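Local coordinates for hypothetical protein PH1897 (Pyrococcus horikoshii, PDB 1VDW) that probably hydrolyses fructose 1,6-bisphosphate to fructose 6-phosphate and phosphate with magnesium, as a homodimeric member of the inositol monophosphatase superfamily, at residues S152-G157 with D192-L197; K217-K222 with K233-A238; T200-G205 with V224-S229; A114-P119 with V206-E211. All coordinates share one frame; numbering follows the deposited sequence. Where two conformers were deposited one is given.

Interaction 1. Residues S152-G157 with D192-L197; sequences SFYTKG and DIRNYL. With EDO (1,2-ethanediol), chain D.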
loop_
_atom_site.group_PDB
_atom_site.type_symbol
_atom_site.label_atom_id
_atom_site.label_comp_id
_atom_site.label_asym_id
_atom_site.label_seq_id
_atom_site.Cartn_x
_atom_site.Cartn_y
_atom_site.Cartn_z
ATOM N N SER A 152 9.397 5.234 -1.417
ATOM C CA SER A 152 8.042 5.747 -1.552
ATOM C C SER A 152 8.278 6.970 -2.445
ATOM O O SER A 152 9.235 7.724 -2.229
ATOM C CB SER A 152 7.472 6.151 -0.193
ATOM O OG SER A 152 6.359 7.014 -0.325
ATOM N N PHE A 153 7.421 7.161 -3.440
ATOM C CA PHE A 153 7.606 8.256 -4.384
ATOM C C PHE A 153 6.298 8.900 -4.814
ATOM O O PHE A 153 5.381 8.216 -5.271
ATOM C CB PHE A 153 8.371 7.711 -5.606
ATOM C CG PHE A 153 8.726 8.748 -6.647
ATOM C CD1 PHE A 153 9.146 10.027 -6.286
ATOM C CD2 PHE A 153 8.710 8.408 -7.998
ATOM C CE1 PHE A 153 9.547 10.948 -7.258
ATOM C CE2 PHE A 153 9.108 9.322 -8.972
ATOM C CZ PHE A 153 9.527 10.592 -8.600
ATOM N N TYR A 154 6.234 10.222 -4.649
ATOM C CA TYR A 154 5.077 11.032 -5.031
ATOM C C TYR A 154 5.574 12.230 -5.837
ATOM O O TYR A 154 6.446 12.973 -5.380
ATOM C CB TYR A 154 4.352 11.606 -3.811
ATOM C CG TYR A 154 3.661 10.625 -2.893
ATOM C CD1 TYR A 154 2.275 10.475 -2.923
ATOM C CD2 TYR A 154 4.377 9.920 -1.937
ATOM C CE1 TYR A 154 1.620 9.656 -2.016
ATOM C CE2 TYR A 154 3.732 9.094 -1.025
ATOM C CZ TYR A 154 2.353 8.976 -1.072
ATOM O OH TYR A 154 1.695 8.196 -0.156
ATOM N N THR A 155 5.013 12.423 -7.025
ATOM C CA THR A 155 5.374 13.561 -7.860
ATOM C C THR A 155 4.222 13.874 -8.799
ATOM O O THR A 155 3.394 13.014 -9.091
ATOM C CB THR A 155 6.635 13.292 -8.701
ATOM O OG1 THR A 155 6.953 14.469 -9.459
ATOM C CG2 THR A 155 6.410 12.127 -9.651
ATOM N N LYS A 156 4.168 15.117 -9.261
ATOM C CA LYS A 156 3.128 15.553 -10.186
ATOM C C LYS A 156 3.709 15.552 -11.593
ATOM O O LYS A 156 2.979 15.644 -12.581
ATOM C CB LYS A 156 2.667 16.969 -9.832
ATOM C CG LYS A 156 2.025 17.111 -8.458
ATOM C CD LYS A 156 0.519 16.881 -8.503
ATOM C CE LYS A 156 0.158 15.469 -8.936
ATOM N NZ LYS A 156 -1.317 15.283 -9.024
ATOM N N GLY A 157 5.029 15.441 -11.678
ATOM C CA GLY A 157 5.681 15.468 -12.974
ATOM C C GLY A 157 6.366 14.182 -13.374
ATOM O O GLY A 157 5.999 13.099 -12.920
ATOM N N ASP A 192 8.548 12.976 -1.665
ATOM C CA ASP A 192 7.277 13.594 -2.021
ATOM C C ASP A 192 7.581 15.017 -2.445
ATOM O O ASP A 192 7.912 15.871 -1.614
ATOM C CB ASP A 192 6.308 13.603 -0.838
ATOM C CG ASP A 192 4.895 14.007 -1.241
ATOM O OD1 ASP A 192 4.746 14.885 -2.123
ATOM O OD2 ASP A 192 3.936 13.452 -0.666
ATOM N N ILE A 193 7.473 15.264 -3.746
ATOM C CA ILE A 193 7.773 16.578 -4.296
ATOM C C ILE A 193 6.571 17.199 -4.998
ATOM O O ILE A 193 6.716 17.952 -5.963
ATOM C CB ILE A 193 8.978 16.487 -5.266
ATOM C CG1 ILE A 193 8.693 15.473 -6.379
ATOM C CG2 ILE A 193 10.221 16.062 -4.498
ATOM C CD1 ILE A 193 9.829 15.325 -7.388
ATOM N N ARG A 194 5.382 16.894 -4.489
ATOM C CA ARG A 194 4.132 17.401 -5.048
ATOM C C ARG A 194 3.761 18.813 -4.597
ATOM O O ARG A 194 2.820 19.397 -5.138
ATOM C CB ARG A 194 2.969 16.487 -4.656
ATOM C CG ARG A 194 3.038 15.061 -5.159
ATOM C CD ARG A 194 1.867 14.268 -4.596
ATOM N NE ARG A 194 1.975 14.079 -3.152
ATOM C CZ ARG A 194 1.009 13.575 -2.389
ATOM N NH1 ARG A 194 -0.147 13.212 -2.928
ATOM N NH2 ARG A 194 1.204 13.409 -1.088
ATOM N N ASN A 195 4.475 19.349 -3.610
ATOM C CA ASN A 195 4.153 20.667 -3.061
ATOM C C ASN A 195 2.713 20.553 -2.552
ATOM O O ASN A 195 1.915 21.486 -2.664
ATOM C CB ASN A 195 4.248 21.745 -4.147
ATOM C CG ASN A 195 4.318 23.143 -3.572
ATOM O OD1 ASN A 195 5.211 23.455 -2.783
ATOM N ND2 ASN A 195 3.378 23.995 -3.964
ATOM N N TYR A 196 2.408 19.392 -1.975
ATOM C CA TYR A 196 1.076 19.051 -1.480
ATOM C C TYR A 196 0.982 18.815 0.030
ATOM O O TYR A 196 -0.019 19.155 0.657
ATOM C CB TYR A 196 0.608 17.794 -2.219
ATOM C CG TYR A 196 -0.701 17.199 -1.753
ATOM C CD1 TYR A 196 -1.921 17.715 -2.187
ATOM C CD2 TYR A 196 -0.717 16.089 -0.907
ATOM C CE1 TYR A 196 -3.128 17.138 -1.793
ATOM C CE2 TYR A 196 -1.914 15.507 -0.509
ATOM C CZ TYR A 196 -3.115 16.032 -0.957
ATOM O OH TYR A 196 -4.300 15.441 -0.580
ATOM N N LEU A 197 2.015 18.213 0.608
ATOM C CA LEU A 197 2.024 17.909 2.036
ATOM C C LEU A 197 2.013 19.137 2.931
ATOM O O LEU A 197 2.462 20.209 2.538
ATOM C CB LEU A 197 3.251 17.065 2.382
ATOM C CG LEU A 197 3.362 15.683 1.736
ATOM C CD1 LEU A 197 4.722 15.087 2.058
ATOM C CD2 LEU A 197 2.246 14.784 2.237
HETATM C C1 EDO D . 6.080 9.058 -14.875
HETATM O O1 EDO D . 7.338 9.664 -15.157
HETATM C C2 EDO D . 5.374 9.883 -13.794
HETATM O O2 EDO D . 6.186 9.905 -12.611
HETATM O O HOH W 1 5.507 17.580 -8.456
#
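One face of the R194 guanidinium is met by CD1 of Y154, over its centre, 3.4 Å from R194 CZ, the two planes tilted 32° apart. D192 comes in over a face of the Y154 ring, its carboxylate almost parallel to it (8°), OD2 lying 3.6 Å from Y154 CG. Arginine and aspartate also pair with each other, side-on: R194 NH2 meets the syn lone pair of D192 OD2 at 2.8 Å, and R194 NE gives a nearly straight bond to D192 OD1. That same OD1 accepts from the backbone N of R194, closing an Asx turn where the chain rounds its corner, so the turn and the salt bridge share one acceptor. An alanine in place of R194 would remove the guanidinium and would probably leave the D192 carboxylate short of its charge partner and the Y154 ring less well covered. Next to these side chains, in the backbone, I193 N donates to Y154 O (3.0 Å, 172°), the parallel strand pairing that sets the register. A water continues it, bridging K156 N and I193 O, while I193 CD1 rests 3.6 Å from T155 OG1. Ethanediol, probably from the crystallisation liquor, gives a weak hydrogen bond from its O2 to G157 O. Strands 150-154 and 189-193 are neighbours in the five-stranded mixed sheet; helix 175-184 lies against Y154 and D192, and its E178 takes the Y154 hydroxyl.

Interaction 2. Residues K217-K222 with K233-A238; sequences KDLDGK and KVNIIA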
loop_
_atom_site.group_PDB
_atom_site.type_symbol
_atom_site.label_atom_id
_atom_site.label_comp_id
_atom_site.label_asym_id
_atom_site.label_seq_id
_atom_site.Cartn_x
_atom_site.Cartn_y
_atom_site.Cartn_z
ATOM N N LYS A 217 15.449 16.006 4.291
ATOM C CA LYS A 217 15.703 17.327 3.734
ATOM C C LYS A 217 14.635 17.796 2.758
ATOM O O LYS A 217 13.760 17.025 2.352
ATOM C CB LYS A 217 17.078 17.332 3.059
ATOM C CG LYS A 217 18.220 17.133 4.048
ATOM C CD LYS A 217 19.567 16.991 3.362
ATOM C CE LYS A 217 20.684 16.916 4.390
ATOM N NZ LYS A 217 22.025 16.731 3.767
ATOM N N ASP A 218 14.701 19.076 2.400
ATOM C CA ASP A 218 13.757 19.653 1.457
ATOM C C ASP A 218 14.404 19.747 0.081
ATOM O O ASP A 218 15.500 19.225 -0.133
ATOM C CB ASP A 218 13.282 21.043 1.918
ATOM C CG ASP A 218 14.423 22.037 2.113
ATOM O OD1 ASP A 218 15.479 21.905 1.462
ATOM O OD2 ASP A 218 14.243 22.978 2.916
ATOM N N LEU A 219 13.721 20.410 -0.849
ATOM C CA LEU A 219 14.215 20.558 -2.213
ATOM C C LEU A 219 15.536 21.316 -2.305
ATOM O O LEU A 219 16.269 21.166 -3.281
ATOM C CB LEU A 219 13.164 21.264 -3.077
ATOM C CG LEU A 219 11.863 20.511 -3.366
ATOM C CD1 LEU A 219 10.903 21.416 -4.128
ATOM C CD2 LEU A 219 12.169 19.258 -4.166
ATOM N N ASP A 220 15.833 22.129 -1.295
ATOM C CA ASP A 220 17.069 22.907 -1.279
ATOM C C ASP A 220 18.208 22.159 -0.598
ATOM O O ASP A 220 19.296 22.706 -0.425
ATOM C CB ASP A 220 16.857 24.247 -0.567
ATOM C CG ASP A 220 15.772 25.086 -1.211
ATOM O OD1 ASP A 220 15.670 25.078 -2.455
ATOM O OD2 ASP A 220 15.031 25.762 -0.469
ATOM N N GLY A 221 17.955 20.915 -0.202
ATOM C CA GLY A 221 18.981 20.125 0.453
ATOM C C GLY A 221 19.221 20.479 1.909
ATOM O O GLY A 221 20.240 20.095 2.483
ATOM N N LYS A 222 18.282 21.199 2.514
ATOM C CA LYS A 222 18.395 21.600 3.912
ATOM C C LYS A 222 17.465 20.763 4.774
ATOM O O LYS A 222 16.402 20.336 4.320
ATOM C CB LYS A 222 18.034 23.078 4.071
ATOM C CG LYS A 222 19.032 24.044 3.452
ATOM C CD LYS A 222 20.352 24.014 4.211
ATOM C CE LYS A 222 21.303 25.097 3.721
ATOM N NZ LYS A 222 22.575 25.092 4.498
ATOM N N LYS A 233 2.951 24.479 2.564
ATOM C CA LYS A 233 3.173 23.315 1.708
ATOM C C LYS A 233 4.615 22.862 1.865
ATOM O O LYS A 233 5.530 23.684 1.886
ATOM C CB LYS A 233 2.896 23.664 0.243
ATOM C CG LYS A 233 1.470 24.107 -0.035
ATOM C CD LYS A 233 0.473 23.005 0.284
ATOM C CE LYS A 233 -0.957 23.473 0.062
ATOM N NZ LYS A 233 -1.311 24.619 0.947
ATOM N N VAL A 234 4.823 21.556 1.974
ATOM C CA VAL A 234 6.168 21.036 2.147
ATOM C C VAL A 234 6.494 19.859 1.236
ATOM O O VAL A 234 5.618 19.072 0.866
ATOM C CB VAL A 234 6.402 20.601 3.620
ATOM C CG1 VAL A 234 5.389 19.542 4.014
ATOM C CG2 VAL A 234 7.819 20.078 3.797
ATOM N N ASN A 235 7.766 19.763 0.871
ATOM C CA ASN A 235 8.273 18.680 0.041
ATOM C C ASN A 235 9.348 18.004 0.864
ATOM O O ASN A 235 10.103 18.669 1.575
ATOM C CB ASN A 235 8.893 19.218 -1.244
ATOM C CG ASN A 235 7.876 19.847 -2.154
ATOM O OD1 ASN A 235 6.932 19.194 -2.593
ATOM N ND2 ASN A 235 8.057 21.131 -2.445
ATOM N N ILE A 236 9.424 16.684 0.779
ATOM C CA ILE A 236 10.431 15.979 1.542
ATOM C C ILE A 236 11.193 14.925 0.761
ATOM O O ILE A 236 10.660 14.268 -0.140
ATOM C CB ILE A 236 9.822 15.290 2.781
ATOM C CG1 ILE A 236 8.766 14.273 2.341
ATOM C CG2 ILE A 236 9.228 16.332 3.720
ATOM C CD1 ILE A 236 8.204 13.438 3.484
ATOM N N ILE A 237 12.465 14.799 1.112
ATOM C CA ILE A 237 13.338 13.790 0.552
ATOM C C ILE A 237 13.998 13.223 1.802
ATOM O O ILE A 237 14.903 13.839 2.376
ATOM C CB ILE A 237 14.414 14.376 -0.387
ATOM C CG1 ILE A 237 13.757 15.060 -1.590
ATOM C CG2 ILE A 237 15.321 13.262 -0.874
ATOM C CD1 ILE A 237 13.118 16.399 -1.284
ATOM N N ALA A 238 13.500 12.075 2.250
ATOM C CA ALA A 238 14.009 11.410 3.443
ATOM C C ALA A 238 14.688 10.119 3.020
ATOM O O ALA A 238 14.144 9.369 2.205
ATOM C CB ALA A 238 12.863 11.117 4.407
#
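K217 and I237 form an antiparallel hydrogen-bonded pair, with K217 N to I237 O and I237 N to K217 O both 2.9 Å, the second nearly along the C=O axis of K217. Past this pair segment 217-222 leaves the sheet in a type I turn from D218 to G221. The D218 carboxylate organises that turn: with CG in the crowded position between the backbone N and carbonyl carbon (chi1 58°), OD1 curls back to accept from D220 N at 2.8 Å, an Asx turn, and from K222 N at 3.1 Å. An alanine here would remove both acceptor bonds and would probably loosen the turn. The L219 side chain crosses N235 obliquely, its CD1 3.3 Å from N235 ND2, and I237 at about a right angle, CD2 4.2 Å from I237 CD1. The carbonyl end of N235 is taken by the backbone N of N195. I237 CD1 also lies 3.8 Å from D218 C, and the I237 side chain packs on L245, I248 and L249 of helix 242-250, whose E242 forms a salt bridge with K217 NZ. This is the antiparallel edge of the five-stranded mixed sheet, where outermost strand 215-217 pairs with 234-239.

Interaction 3. Residues T200-G205 with V224-S229; sequences TDIAAG and VEITFS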
loop_
_atom_site.group_PDB
_atom_site.type_symbol
_atom_site.label_atom_id
_atom_site.label_comp_id
_atom_site.label_asym_id
_atom_site.label_seq_id
_atom_site.Cartn_x
_atom_site.Cartn_y
_atom_site.Cartn_z
ATOM N N THR A 200 1.502 19.147 9.272
ATOM C CA THR A 200 0.691 18.225 10.060
ATOM C C THR A 200 0.776 16.787 9.542
ATOM O O THR A 200 0.632 15.829 10.312
ATOM C CB THR A 200 -0.787 18.670 10.075
ATOM O OG1 THR A 200 -1.221 18.941 8.735
ATOM C CG2 THR A 200 -0.951 19.929 10.916
ATOM N N ASP A 201 1.014 16.636 8.242
ATOM C CA ASP A 201 1.116 15.311 7.636
ATOM C C ASP A 201 2.416 14.603 7.981
ATOM O O ASP A 201 2.446 13.385 8.170
ATOM C CB ASP A 201 1.069 15.394 6.105
ATOM C CG ASP A 201 -0.261 15.867 5.573
ATOM O OD1 ASP A 201 -1.308 15.408 6.073
ATOM O OD2 ASP A 201 -0.254 16.685 4.625
ATOM N N ILE A 202 3.491 15.375 8.071
ATOM C CA ILE A 202 4.811 14.804 8.280
ATOM C C ILE A 202 5.504 14.959 9.621
ATOM O O ILE A 202 6.525 14.322 9.852
ATOM C CB ILE A 202 5.792 15.349 7.221
ATOM C CG1 ILE A 202 5.966 16.860 7.407
ATOM C CG2 ILE A 202 5.264 15.057 5.821
ATOM C CD1 ILE A 202 7.071 17.463 6.564
ATOM N N ALA A 203 4.967 15.790 10.504
ATOM C CA ALA A 203 5.627 16.036 11.777
ATOM C C ALA A 203 6.083 14.799 12.543
ATOM O O ALA A 203 7.265 14.651 12.844
ATOM C CB ALA A 203 4.740 16.905 12.661
ATOM N N ALA A 204 5.156 13.903 12.856
ATOM C CA ALA A 204 5.519 12.711 13.609
ATOM C C ALA A 204 6.477 11.810 12.836
ATOM O O ALA A 204 7.440 11.288 13.393
ATOM C CB ALA A 204 4.266 11.933 14.000
ATOM N N GLY A 205 6.205 11.626 11.550
ATOM C CA GLY A 205 7.053 10.782 10.730
ATOM C C GLY A 205 8.479 11.286 10.675
ATOM O O GLY A 205 9.420 10.498 10.687
ATOM N N VAL A 224 14.643 19.487 6.964
ATOM C CA VAL A 224 13.266 19.941 7.056
ATOM C C VAL A 224 12.988 20.461 8.461
ATOM O O VAL A 224 13.387 19.848 9.448
ATOM C CB VAL A 224 12.285 18.792 6.739
ATOM C CG1 VAL A 224 10.848 19.247 6.968
ATOM C CG2 VAL A 224 12.473 18.344 5.301
ATOM N N GLU A 225 12.317 21.606 8.540
ATOM C CA GLU A 225 11.968 22.201 9.823
ATOM C C GLU A 225 10.459 22.145 9.997
ATOM O O GLU A 225 9.715 22.714 9.201
ATOM C CB GLU A 225 12.430 23.658 9.893
ATOM C CG GLU A 225 13.936 23.845 9.847
ATOM C CD GLU A 225 14.345 25.289 10.062
ATOM O OE1 GLU A 225 13.892 26.159 9.288
ATOM O OE2 GLU A 225 15.122 25.556 11.004
ATOM N N ILE A 226 10.007 21.453 11.035
ATOM C CA ILE A 226 8.580 21.345 11.290
ATOM C C ILE A 226 8.081 22.647 11.903
ATOM O O ILE A 226 8.510 23.035 12.989
ATOM C CB ILE A 226 8.263 20.183 12.258
ATOM C CG1 ILE A 226 8.730 18.857 11.651
ATOM C CG2 ILE A 226 6.769 20.143 12.551
ATOM C CD1 ILE A 226 8.116 18.544 10.299
ATOM N N THR A 227 7.184 23.321 11.193
ATOM C CA THR A 227 6.623 24.578 11.672
ATOM C C THR A 227 5.212 24.325 12.180
ATOM O O THR A 227 4.586 23.324 11.825
ATOM C CB THR A 227 6.555 25.627 10.550
ATOM O OG1 THR A 227 5.663 25.171 9.526
ATOM C CG2 THR A 227 7.932 25.862 9.952
ATOM N N PHE A 228 4.709 25.231 13.013
ATOM C CA PHE A 228 3.368 25.082 13.557
ATOM C C PHE A 228 2.334 25.697 12.626
ATOM O O PHE A 228 1.564 26.576 13.016
ATOM C CB PHE A 228 3.282 25.725 14.942
ATOM C CG PHE A 228 4.233 25.132 15.942
ATOM C CD1 PHE A 228 4.443 23.757 15.993
ATOM C CD2 PHE A 228 4.908 25.943 16.845
ATOM C CE1 PHE A 228 5.311 23.201 16.926
ATOM C CE2 PHE A 228 5.777 25.394 17.782
ATOM C CZ PHE A 228 5.980 24.023 17.823
ATOM N N SER A 229 2.327 25.219 11.388
ATOM C CA SER A 229 1.398 25.696 10.377
ATOM C C SER A 229 0.619 24.526 9.791
ATOM O O SER A 229 1.133 23.411 9.694
ATOM C CB SER A 229 2.157 26.415 9.259
ATOM O OG SER A 229 1.281 26.794 8.214
#
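I226 fits against the helix with both branches: its CG2 touches A203 CB at 3.8 Å, and its CD1 lies 4.0 Å from I202 CG1. CG1 of I226 is anti to the carbonyl carbon (chi1 -61°), and a second bend at chi2 (-58°) lays CD1 against the helix backbone. I202 points toward segment 224-229 from the crowded first torsion (chi1 64°), and its extended CG1-CD1 arm reaches V224 tip to tip, with I202 CD1 4.2 Å from V224 CG1. No hydrogen bond joins the two segments; apolar groups carry the contact. Helix 199-211 holds D201, a predicted ligand of the catalytic magnesium, and 224-229 is an irregular run between strands 215-217 and 234-239 that lies along the flank of the helix. I202 also packs on V234 and I236 of strand 234-239, while A203 rests on V82 and A104 of the larger sheet, so the helix is wedged between two sheets. Toward the N-terminal end, T200 CG2 approaches S229 O at 4.2 Å, and that carbonyl oxygen is buried with no polar partner in the model. S229 OG accepts from T231 N and E232 N.

Interaction 4. Residues A114-P119 with V206-E211; sequences AFIYEP and VVIARE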
loop_
_atom_site.group_PDB
_atom_site.type_symbol
_atom_site.label_atom_id
_atom_site.label_comp_id
_atom_site.label_asym_id
_atom_site.label_seq_id
_atom_site.Cartn_x
_atom_site.Cartn_y
_atom_site.Cartn_z
ATOM N N ALA A 114 6.742 11.714 19.705
ATOM C CA ALA A 114 5.872 11.573 18.556
ATOM C C ALA A 114 5.474 10.118 18.432
ATOM O O ALA A 114 6.220 9.218 18.834
ATOM C CB ALA A 114 6.582 12.022 17.286
ATOM N N PHE A 115 4.280 9.880 17.909
ATOM C CA PHE A 115 3.846 8.513 17.694
ATOM C C PHE A 115 2.995 8.441 16.447
ATOM O O PHE A 115 2.385 9.426 16.018
ATOM C CB PHE A 115 3.078 7.947 18.912
ATOM C CG PHE A 115 1.635 8.380 19.011
ATOM C CD1 PHE A 115 0.639 7.714 18.300
ATOM C CD2 PHE A 115 1.268 9.420 19.855
ATOM C CE1 PHE A 115 -0.704 8.077 18.436
ATOM C CE2 PHE A 115 -0.071 9.787 19.996
ATOM C CZ PHE A 115 -1.055 9.113 19.287
ATOM N N ILE A 116 3.020 7.265 15.843
ATOM C CA ILE A 116 2.219 6.968 14.672
ATOM C C ILE A 116 1.593 5.618 14.979
ATOM O O ILE A 116 2.294 4.656 15.303
ATOM C CB ILE A 116 3.076 6.863 13.386
ATOM C CG1 ILE A 116 3.566 8.256 12.984
ATOM C CG2 ILE A 116 2.255 6.239 12.244
ATOM C CD1 ILE A 116 4.609 8.252 11.877
ATOM N N TYR A 117 0.267 5.562 14.892
ATOM C CA TYR A 117 -0.495 4.343 15.149
ATOM C C TYR A 117 -0.979 3.763 13.823
ATOM O O TYR A 117 -1.729 4.417 13.097
ATOM C CB TYR A 117 -1.692 4.658 16.063
ATOM C CG TYR A 117 -2.628 3.491 16.313
ATOM C CD1 TYR A 117 -2.129 2.224 16.606
ATOM C CD2 TYR A 117 -4.015 3.658 16.268
ATOM C CE1 TYR A 117 -2.983 1.148 16.849
ATOM C CE2 TYR A 117 -4.880 2.584 16.510
ATOM C CZ TYR A 117 -4.353 1.335 16.799
ATOM O OH TYR A 117 -5.195 0.270 17.028
ATOM N N GLU A 118 -0.539 2.546 13.511
ATOM C CA GLU A 118 -0.915 1.863 12.269
ATOM C C GLU A 118 -1.853 0.754 12.761
ATOM O O GLU A 118 -1.438 -0.373 13.027
ATOM C CB GLU A 118 0.344 1.290 11.617
ATOM C CG GLU A 118 0.066 0.539 10.331
ATOM C CD GLU A 118 1.304 -0.020 9.643
ATOM O OE1 GLU A 118 2.393 -0.081 10.260
ATOM O OE2 GLU A 118 1.172 -0.427 8.467
ATOM N N PRO A 119 -3.153 1.061 12.862
ATOM C CA PRO A 119 -4.155 0.113 13.355
ATOM C C PRO A 119 -4.354 -1.250 12.721
ATOM O O PRO A 119 -4.559 -2.226 13.433
ATOM C CB PRO A 119 -5.449 0.933 13.335
ATOM C CG PRO A 119 -5.245 1.836 12.201
ATOM C CD PRO A 119 -3.817 2.287 12.382
ATOM N N VAL A 206 8.642 12.603 10.617
ATOM C CA VAL A 206 9.977 13.184 10.566
ATOM C C VAL A 206 10.707 12.966 11.890
ATOM O O VAL A 206 11.880 12.592 11.906
ATOM C CB VAL A 206 9.912 14.693 10.244
ATOM C CG1 VAL A 206 11.277 15.338 10.453
ATOM C CG2 VAL A 206 9.469 14.889 8.802
ATOM N N VAL A 207 10.013 13.188 13.002
ATOM C CA VAL A 207 10.632 12.986 14.309
ATOM C C VAL A 207 11.048 11.528 14.486
ATOM O O VAL A 207 12.166 11.232 14.906
ATOM C CB VAL A 207 9.667 13.365 15.458
ATOM C CG1 VAL A 207 10.248 12.930 16.802
ATOM C CG2 VAL A 207 9.430 14.867 15.467
ATOM N N ILE A 208 10.149 10.613 14.145
ATOM C CA ILE A 208 10.440 9.200 14.297
ATOM C C ILE A 208 11.539 8.716 13.355
ATOM O O ILE A 208 12.450 8.001 13.778
ATOM C CB ILE A 208 9.145 8.380 14.116
ATOM C CG1 ILE A 208 8.195 8.697 15.276
ATOM C CG2 ILE A 208 9.452 6.888 14.055
ATOM C CD1 ILE A 208 6.781 8.204 15.076
ATOM N N ALA A 209 11.468 9.109 12.087
ATOM C CA ALA A 209 12.481 8.692 11.130
ATOM C C ALA A 209 13.847 9.267 11.493
ATOM O O ALA A 209 14.854 8.565 11.429
ATOM C CB ALA A 209 12.079 9.121 9.723
ATOM N N ARG A 210 13.887 10.536 11.888
ATOM C CA ARG A 210 15.158 11.147 12.255
ATOM C C ARG A 210 15.817 10.448 13.430
ATOM O O ARG A 210 17.004 10.143 13.384
ATOM C CB ARG A 210 14.975 12.625 12.581
ATOM C CG ARG A 210 14.983 13.496 11.360
ATOM C CD ARG A 210 14.719 14.942 11.695
ATOM N NE ARG A 210 15.008 15.775 10.534
ATOM C CZ ARG A 210 14.569 17.015 10.370
ATOM N NH1 ARG A 210 13.809 17.584 11.297
ATOM N NH2 ARG A 210 14.884 17.682 9.269
ATOM N N GLU A 211 15.056 10.187 14.488
ATOM C CA GLU A 211 15.641 9.524 15.645
ATOM C C GLU A 211 16.109 8.117 15.280
ATOM O O GLU A 211 17.024 7.585 15.906
ATOM C CB GLU A 211 14.640 9.487 16.802
ATOM C CG GLU A 211 15.171 8.880 18.100
ATOM C CD GLU A 211 16.476 9.499 18.588
ATOM O OE1 GLU A 211 16.629 10.738 18.522
ATOM O OE2 GLU A 211 17.348 8.738 19.059
#
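Everything across this contact is van der Waals, between a strand of the eight-stranded mixed sheet and the C-terminal half of helix 199-211. Their axes approach to 8.0 Å and cross at -106°, so the helix is laid nearly square to the strand across one face of the sheet, part of the layered alpha/beta fold of the inositol monophosphatase superfamily. Among the side chains, A114 CB points toward the helix and meets V207, 3.8 Å from V207 CG1, which stands anti to the backbone N (chi1 171°). I208 carries most of the rest: CG1 lies anti to the carbonyl carbon (chi1 -66°), and the extended arm beyond it drives CD1 obliquely against I116, 3.8 Å from I116 CG1. Side chain meets backbone too, for I208 CD1 also lies 3.9 Å from A114 O and 3.9 Å from F115 CA, resting along the strand itself. F115 turns the other way, onto A10 and I13 of helix 3-20, and A183 of helix 175-184 packs on I208 as well. All five touching residues are buried, and with no polar bond crossing between the segments, the fit rests on apolar shape and on the exclusion of water between sheet and helix.

Helix 199-211 joins interactions 3 and 4, whose centres are 11 Å apart; R210 NH2 of interaction 4 lies 2.6 Å from V224 O of interaction 3, a probable hydrogen bond. Interactions 1 and 2 reach the same five-stranded sheet, and around and past the corner at 194-195 are also joined by the probable hydrogen bonds N195 N to N235 OD1 (2.7 Å) and L197 O to V234 N (2.8 Å). I202 CD1 bridges to interaction 2, 3.7 Å from V234 CG1. Interaction 3 contains D201, a predicted magnesium ligand, about 7 Å from R194 between side chains. The side chain of T200 is about 4 Å from that of E68, and that of I116 about 7 Å from that of D87, both also predicted magnesium ligands.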